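Side-chain contacts in DNA helicase assembly protein (Enterobacteria phage T4, PDB 1C1K), which loads the replicative helicase onto fork DNA covered by the single-stranded DNA-binding protein and helps coordinate leading- and lagging-strand synthesis during phage replication: residues Lys21-Ile26 against Gly88-Ala93; Val80-Ala85 against Leu96-Glu101. One frame throughout, in Å; residues are numbered along the deposited sequence.

Interaction 1: residues Lys21-Ile26 against Gly88-Ala93; sequences KLYLMI and GDISDA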
ATOM      1  N   LYS A  21       6.065  19.183  -2.300  1.00  3.53           N
ATOM      2  CA  LYS A  21       5.221  18.890  -3.460  1.00  3.96           C
ATOM      3  C   LYS A  21       5.102  17.386  -3.669  1.00  4.25           C
ATOM      4  O   LYS A  21       4.021  16.876  -3.989  1.00  4.67           O
ATOM      5  CB  LYS A  21       5.807  19.530  -4.717  1.00  6.52           C
ATOM      6  CG  LYS A  21       5.696  21.048  -4.740  1.00  9.52           C
ATOM      7  CD  LYS A  21       6.124  21.612  -6.080  1.00 13.67           C
ATOM      8  CE  LYS A  21       6.042  23.127  -6.077  1.00 17.50           C
ATOM      9  NZ  LYS A  21       6.837  23.730  -7.189  1.00 22.40           N
ATOM     10  N   LEU A  22       6.216  16.677  -3.505  1.00  3.21           N
ATOM     11  CA  LEU A  22       6.211  15.225  -3.665  1.00  3.63           C
ATOM     12  C   LEU A  22       5.289  14.592  -2.615  1.00  3.63           C
ATOM     13  O   LEU A  22       4.480  13.721  -2.929  1.00  3.75           O
ATOM     14  CB  LEU A  22       7.630  14.668  -3.522  1.00  3.87           C
ATOM     15  CG  LEU A  22       7.768  13.145  -3.659  1.00  4.80           C
ATOM     16  CD1 LEU A  22       7.579  12.734  -5.119  1.00  5.07           C
ATOM     17  CD2 LEU A  22       9.146  12.704  -3.156  1.00  4.85           C
ATOM     18  N   TYR A  23       5.416  15.031  -1.369  1.00  3.22           N
ATOM     19  CA  TYR A  23       4.579  14.507  -0.301  1.00  3.31           C
ATOM     20  C   TYR A  23       3.101  14.749  -0.602  1.00  4.56           C
ATOM     21  O   TYR A  23       2.280  13.835  -0.492  1.00  4.41           O
ATOM     22  CB  TYR A  23       4.933  15.172   1.033  1.00  4.11           C
ATOM     23  CG  TYR A  23       3.821  15.097   2.056  1.00  5.22           C
ATOM     24  CD1 TYR A  23       3.432  13.877   2.606  1.00  7.62           C
ATOM     25  CD2 TYR A  23       3.150  16.244   2.467  1.00  8.23           C
ATOM     26  CE1 TYR A  23       2.397  13.806   3.544  1.00  9.60           C
ATOM     27  CE2 TYR A  23       2.118  16.184   3.399  1.00  9.21           C
ATOM     28  CZ  TYR A  23       1.748  14.964   3.930  1.00 10.60           C
ATOM     29  OH  TYR A  23       0.721  14.907   4.847  1.00 14.70           O
ATOM     30  N   LEU A  24       2.768  15.981  -0.980  1.00  4.59           N
ATOM     31  CA  LEU A  24       1.383  16.342  -1.271  1.00  5.01           C
ATOM     32  C   LEU A  24       0.792  15.536  -2.417  1.00  4.91           C
ATOM     33  O   LEU A  24      -0.358  15.106  -2.347  1.00  6.36           O
ATOM     34  CB  LEU A  24       1.265  17.842  -1.583  1.00  6.53           C
ATOM     35  CG  LEU A  24      -0.149  18.416  -1.408  1.00  8.45           C
ATOM     36  CD1 LEU A  24      -0.588  18.286   0.040  1.00 11.07           C
ATOM     37  CD2 LEU A  24      -0.170  19.883  -1.819  1.00  8.97           C
ATOM     38  N   MET A  25       1.565  15.331  -3.476  1.00  5.10           N
ATOM     39  CA  MET A  25       1.065  14.564  -4.605  1.00  5.29           C
ATOM     40  C   MET A  25       0.828  13.110  -4.206  1.00  5.22           C
ATOM     41  O   MET A  25      -0.164  12.521  -4.609  1.00  4.75           O
ATOM     42  CB  MET A  25       2.031  14.657  -5.790  1.00  7.24           C
ATOM     43  CG  MET A  25       3.290  13.814  -5.692  1.00  9.74           C
ATOM     44  SD  MET A  25       4.202  13.831  -7.263  1.00 14.48           S
ATOM     45  CE  MET A  25       2.871  13.953  -8.416  1.00  4.18           C
ATOM     46  N   ILE A  26       1.721  12.535  -3.404  1.00  4.06           N
ATOM     47  CA  ILE A  26       1.547  11.150  -2.979  1.00  4.51           C
ATOM     48  C   ILE A  26       0.391  11.048  -1.985  1.00  4.80           C
ATOM     49  O   ILE A  26      -0.368  10.079  -1.998  1.00  5.11           O
ATOM     50  CB  ILE A  26       2.857  10.585  -2.361  1.00  3.96           C
ATOM     51  CG1 ILE A  26       3.926  10.497  -3.456  1.00  4.82           C
ATOM     52  CG2 ILE A  26       2.609   9.185  -1.747  1.00  5.26           C
ATOM     53  CD1 ILE A  26       5.336  10.213  -2.949  1.00  5.53           C
ATOM     54  N   GLY A  88      -3.332  12.114   9.952  1.00 22.19           N
ATOM     55  CA  GLY A  88      -2.417  13.024  10.625  1.00 19.22           C
ATOM     56  C   GLY A  88      -1.300  13.521   9.722  1.00 18.25           C
ATOM     57  O   GLY A  88      -0.984  12.887   8.714  1.00 19.16           O
ATOM     58  N   ASP A  89      -0.696  14.652  10.086  1.00 16.16           N
ATOM     59  CA  ASP A  89       0.389  15.248   9.303  1.00 14.44           C
ATOM     60  C   ASP A  89       1.643  14.381   9.294  1.00 11.86           C
ATOM     61  O   ASP A  89       2.008  13.778  10.302  1.00 11.30           O
ATOM     62  CB  ASP A  89       0.740  16.632   9.848  1.00 15.57           C
ATOM     63  CG  ASP A  89      -0.237  17.704   9.400  1.00 17.87           C
ATOM     64  OD1 ASP A  89      -0.222  18.802   9.995  1.00 17.97           O
ATOM     65  OD2 ASP A  89      -1.018  17.454   8.458  1.00 19.62           O
ATOM     66  N   ILE A  90       2.308  14.345   8.145  1.00  9.94           N
ATOM     67  CA  ILE A  90       3.504  13.538   7.973  1.00  8.03           C
ATOM     68  C   ILE A  90       4.636  13.949   8.906  1.00  8.20           C
ATOM     69  O   ILE A  90       5.450  13.116   9.302  1.00  8.24           O
ATOM     70  CB  ILE A  90       3.989  13.589   6.496  1.00  8.73           C
ATOM     71  CG1 ILE A  90       5.074  12.536   6.263  1.00  8.83           C
ATOM     72  CG2 ILE A  90       4.500  14.986   6.151  1.00 10.68           C
ATOM     73  CD1 ILE A  90       4.566  11.120   6.348  1.00  9.69           C
ATOM     74  N   SER A  91       4.688  15.230   9.266  1.00  7.85           N
ATOM     75  CA  SER A  91       5.731  15.717  10.168  1.00  8.18           C
ATOM     76  C   SER A  91       5.473  15.317  11.627  1.00  9.01           C
ATOM     77  O   SER A  91       6.312  15.561  12.493  1.00  9.24           O
ATOM     78  CB  SER A  91       5.842  17.243  10.070  1.00  6.96           C
ATOM     79  OG  SER A  91       4.587  17.855  10.295  1.00  6.84           O
ATOM     80  N   ASP A  92       4.314  14.710  11.882  1.00  9.87           N
ATOM     81  CA  ASP A  92       3.913  14.269  13.224  1.00 11.83           C
ATOM     82  C   ASP A  92       3.808  12.746  13.300  1.00 12.63           C
ATOM     83  O   ASP A  92       3.504  12.198  14.357  1.00 12.54           O
ATOM     84  CB  ASP A  92       2.523  14.820  13.590  1.00 12.53           C
ATOM     85  CG  ASP A  92       2.468  16.340  13.643  1.00 12.76           C
ATOM     86  OD1 ASP A  92       3.440  16.959  14.119  1.00 14.25           O
ATOM     87  OD2 ASP A  92       1.437  16.911  13.216  1.00 13.51           O
ATOM     88  N   ALA A  93       4.052  12.063  12.185  1.00 12.84           N
ATOM     89  CA  ALA A  93       3.907  10.604  12.148  1.00 13.46           C
ATOM     90  C   ALA A  93       5.124   9.746  12.444  1.00 13.65           C
ATOM     91  O   ALA A  93       5.047   8.526  12.281  1.00 13.60           O
ATOM     92  CB  ALA A  93       3.318  10.181  10.797  1.00 13.49           C
TER
HETATM   93  O   HOH W   1       0.307  12.308   6.274  1.00 16.21           O
HETATM   94  O   HOH W   2       0.845  16.845   6.595  1.00 16.91           O
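I90 lays its CG2 methyl on one face of the Y23 ring, a CH-pi contact with CG2 3.6 Å from the ring centroid and 15° off the ring normal. The methyl sits a little toward the phenol end, and the ring's closest approach is CE1 to I90 CB, at 3.4 Å. Past the ring, the Y23 hydroxyl reaches the backbone and the D89 carboxylate of 88-93 through two waters. One lies in the ring plane at the edge, 3.0 Å from Y23 OH, and donates to G88 O. The other, 2.6 Å from Y23 OH, donates to D89 OD2 at 2.7 Å and accepts a long bond from I90 N. A chi1 of 158° swings the Y23 ring away from its own N and over to the loop. Further out, F75 of helix 68-81 meets the Y23 ring with the planes inclined at about 55°, while F58 and F59 of helix 56-65 pack on I90. The contact thus joins helix 16-30 to the connection between helices 83-86 and 95-107 within the largely helical N-terminal region. Its chemistry is divided: the ring is packed as a hydrocarbon, and the hydroxyl meets the polar groups of 88-93 through water.

Interaction 2: residues Val80-Ala85 against Leu96-Glu101; sequences VANQDA and LVFYRE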
ATOM      1  N   VAL A  80       0.799   4.578   3.101  1.00 12.37           N
ATOM      2  CA  VAL A  80       0.099   3.326   2.838  1.00 14.72           C
ATOM      3  C   VAL A  80      -0.135   2.528   4.115  1.00 16.02           C
ATOM      4  O   VAL A  80      -1.280   2.216   4.464  1.00 16.88           O
ATOM      5  CB  VAL A  80       0.878   2.411   1.862  1.00 13.56           C
ATOM      6  CG1 VAL A  80       0.261   1.011   1.864  1.00 14.94           C
ATOM      7  CG2 VAL A  80       0.854   2.986   0.469  1.00 12.84           C
ATOM      8  N   ALA A  81       0.954   2.221   4.817  1.00 17.60           N
ATOM      9  CA  ALA A  81       0.903   1.404   6.027  1.00 18.67           C
ATOM     10  C   ALA A  81       0.936   2.098   7.382  1.00 18.81           C
ATOM     11  O   ALA A  81       0.659   1.462   8.396  1.00 18.96           O
ATOM     12  CB  ALA A  81       2.007   0.362   5.969  1.00 18.83           C
ATOM     13  N   ASN A  82       1.284   3.381   7.424  1.00 19.27           N
ATOM     14  CA  ASN A  82       1.314   4.090   8.703  1.00 18.88           C
ATOM     15  C   ASN A  82      -0.016   4.807   8.918  1.00 21.28           C
ATOM     16  O   ASN A  82      -0.247   5.890   8.379  1.00 20.76           O
ATOM     17  CB  ASN A  82       2.473   5.095   8.744  1.00 17.04           C
ATOM     18  CG  ASN A  82       2.682   5.683  10.131  1.00 17.10           C
ATOM     19  OD1 ASN A  82       1.874   5.467  11.036  1.00 16.92           O
ATOM     20  ND2 ASN A  82       3.762   6.430  10.305  1.00 15.37           N
ATOM     21  N   GLN A  83      -0.893   4.193   9.711  1.00 23.36           N
ATOM     22  CA  GLN A  83      -2.210   4.765   9.974  1.00 24.95           C
ATOM     23  C   GLN A  83      -2.136   6.147  10.610  1.00 23.85           C
ATOM     24  O   GLN A  83      -3.068   6.941  10.493  1.00 24.48           O
ATOM     25  CB  GLN A  83      -3.035   3.812  10.848  1.00 27.39           C
ATOM     26  CG  GLN A  83      -3.429   2.524  10.123  1.00 31.69           C
ATOM     27  CD  GLN A  83      -4.081   1.502  11.038  1.00 33.58           C
ATOM     28  OE1 GLN A  83      -3.654   0.346  11.102  1.00 36.45           O
ATOM     29  NE2 GLN A  83      -5.119   1.923  11.751  1.00 34.51           N
ATOM     30  N   ASP A  84      -1.025   6.436  11.278  1.00 23.99           N
ATOM     31  CA  ASP A  84      -0.846   7.738  11.905  1.00 24.41           C
ATOM     32  C   ASP A  84      -0.688   8.816  10.830  1.00 24.10           C
ATOM     33  O   ASP A  84      -0.820  10.008  11.108  1.00 24.56           O
ATOM     34  CB  ASP A  84       0.386   7.726  12.817  1.00 25.29           C
ATOM     35  CG  ASP A  84       0.056   7.301  14.240  1.00 28.21           C
ATOM     36  OD1 ASP A  84       0.937   7.413  15.121  1.00 29.00           O
ATOM     37  OD2 ASP A  84      -1.087   6.854  14.482  1.00 29.61           O
ATOM     38  N   ALA A  85      -0.414   8.390   9.600  1.00 22.89           N
ATOM     39  CA  ALA A  85      -0.235   9.322   8.494  1.00 22.03           C
ATOM     40  C   ALA A  85      -1.444   9.335   7.562  1.00 22.67           C
ATOM     41  O   ALA A  85      -1.518  10.153   6.643  1.00 21.90           O
ATOM     42  CB  ALA A  85       1.027   8.959   7.710  1.00 21.62           C
ATOM     43  N   LEU A  96      10.274   8.879   9.547  1.00 10.45           N
ATOM     44  CA  LEU A  96      11.568   8.285   9.237  1.00 12.02           C
ATOM     45  C   LEU A  96      11.754   6.947   9.935  1.00 12.02           C
ATOM     46  O   LEU A  96      12.269   5.993   9.346  1.00 10.99           O
ATOM     47  CB  LEU A  96      12.697   9.250   9.607  1.00 13.06           C
ATOM     48  CG  LEU A  96      13.267  10.116   8.473  1.00 15.82           C
ATOM     49  CD1 LEU A  96      12.407  10.026   7.214  1.00 13.85           C
ATOM     50  CD2 LEU A  96      13.370  11.556   8.955  1.00 16.16           C
ATOM     51  N   VAL A  97      11.329   6.875  11.191  1.00 12.49           N
ATOM     52  CA  VAL A  97      11.443   5.634  11.941  1.00 13.22           C
ATOM     53  C   VAL A  97      10.595   4.581  11.235  1.00 12.66           C
ATOM     54  O   VAL A  97      11.055   3.470  10.982  1.00 13.50           O
ATOM     55  CB  VAL A  97      10.933   5.810  13.385  1.00 14.48           C
ATOM     56  CG1 VAL A  97      10.671   4.457  14.013  1.00 15.29           C
ATOM     57  CG2 VAL A  97      11.950   6.578  14.202  1.00 13.64           C
ATOM     58  N   PHE A  98       9.359   4.947  10.903  1.00 12.13           N
ATOM     59  CA  PHE A  98       8.445   4.028  10.235  1.00 11.51           C
ATOM     60  C   PHE A  98       8.995   3.550   8.898  1.00 12.50           C
ATOM     61  O   PHE A  98       8.885   2.375   8.557  1.00 12.88           O
ATOM     62  CB  PHE A  98       7.080   4.689  10.024  1.00  9.55           C
ATOM     63  CG  PHE A  98       6.033   3.748   9.498  1.00 10.12           C
ATOM     64  CD1 PHE A  98       5.177   3.086  10.372  1.00 10.09           C
ATOM     65  CD2 PHE A  98       5.924   3.498   8.133  1.00  8.70           C
ATOM     66  CE1 PHE A  98       4.233   2.183   9.897  1.00 12.13           C
ATOM     67  CE2 PHE A  98       4.986   2.598   7.645  1.00 10.68           C
ATOM     68  CZ  PHE A  98       4.137   1.937   8.530  1.00 11.42           C
ATOM     69  N   TYR A  99       9.587   4.468   8.144  1.00 11.74           N
ATOM     70  CA  TYR A  99      10.153   4.156   6.839  1.00 12.47           C
ATOM     71  C   TYR A  99      11.318   3.170   6.925  1.00 13.88           C
ATOM     72  O   TYR A  99      11.406   2.226   6.132  1.00 14.42           O
ATOM     73  CB  TYR A  99      10.615   5.449   6.169  1.00 11.43           C
ATOM     74  CG  TYR A  99      11.750   5.281   5.188  1.00 10.51           C
ATOM     75  CD1 TYR A  99      11.517   4.800   3.900  1.00 10.71           C
ATOM     76  CD2 TYR A  99      13.044   5.666   5.524  1.00 10.22           C
ATOM     77  CE1 TYR A  99      12.544   4.715   2.966  1.00 12.13           C
ATOM     78  CE2 TYR A  99      14.076   5.586   4.602  1.00 12.85           C
ATOM     79  CZ  TYR A  99      13.819   5.115   3.320  1.00 12.72           C
ATOM     80  OH  TYR A  99      14.835   5.081   2.393  1.00 14.31           O
ATOM     81  N   ARG A 100      12.220   3.394   7.876  1.00 14.45           N
ATOM     82  CA  ARG A 100      13.365   2.506   8.034  1.00 17.84           C
ATOM     83  C   ARG A 100      12.874   1.082   8.300  1.00 20.04           C
ATOM     84  O   ARG A 100      13.408   0.116   7.753  1.00 21.10           O
ATOM     85  CB  ARG A 100      14.256   2.993   9.181  1.00 17.46           C
ATOM     86  CG  ARG A 100      15.140   4.181   8.805  1.00 17.84           C
ATOM     87  CD  ARG A 100      16.221   4.463   9.846  1.00 17.80           C
ATOM     88  NE  ARG A 100      15.708   5.213  10.990  1.00 19.91           N
ATOM     89  CZ  ARG A 100      15.488   6.525  10.993  1.00 20.02           C
ATOM     90  NH1 ARG A 100      15.735   7.249   9.908  1.00 20.87           N
ATOM     91  NH2 ARG A 100      15.020   7.117  12.085  1.00 20.75           N
ATOM     92  N   GLU A 101      11.842   0.958   9.128  1.00 20.70           N
ATOM     93  CA  GLU A 101      11.289  -0.351   9.446  1.00 22.70           C
ATOM     94  C   GLU A 101      10.598  -0.967   8.231  1.00 22.20           C
ATOM     95  O   GLU A 101      10.672  -2.177   8.015  1.00 22.34           O
ATOM     96  CB  GLU A 101      10.292  -0.236  10.603  1.00 25.24           C
ATOM     97  CG  GLU A 101      10.548  -1.213  11.740  1.00 32.13           C
ATOM     98  CD  GLU A 101       9.868  -2.556  11.530  1.00 34.73           C
ATOM     99  OE1 GLU A 101      10.535  -3.599  11.720  1.00 36.59           O
ATOM    100  OE2 GLU A 101       8.666  -2.570  11.179  1.00 36.95           O
TER
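Both key side chains leave their backbones with CG anti to N, N82 at chi1 -170° and F98 in the same way, and the two run antiparallel alongside each other so that amide and ring lie stacked, their planes 14° apart. N82 is an asparagine N-cap at the break between helix 68-81 and the short helix 83-86: it is the first residue to drop out of helical geometry after the one and directly precedes the other, while F98 comes from helix 95-107. The N82 CB stands over the centre of the F98 ring, 3.5 Å from the centroid, as a CH-pi contact. The amide continues over the same ring toward its root, with ND2 3.6 Å from F98 CG. At the far end of the ring, A81 CB lies in the ring plane at the edge, 3.7 Å from F98 CZ, so the phenylalanine is held both over a face and at its rim.

Polar bonds fix the amide's rotation. ND2 is hydrogen-bonded to N78 OD1, one helical turn back, and probably also to A93 O in the following loop, which leaves OD1 turned to the new helix. The side chain of N78 also touches F98. The capping bond runs from D84 N to N82 OD1 at 3.1 Å, with the donor raised 46° out of the carbonyl plane.

From the N terminus, helix 16-30 supplies the first half of interaction 1, and the chain then runs through helices 47-52, 56-65, 68-81 and 83-86 before 88-93 returns to close that long loop. Interaction 2 begins inside it, at 80-85, and closes a much shorter loop beyond it at 96-101, so the two cross rather than nest. Their centres are 11 Å apart, and they touch where A93 CB packs 4.0 Å from A85 CB. Together they tie helices 16-30, 68-81 and 95-107 around the 88-93 connection, all within the N-terminal family region.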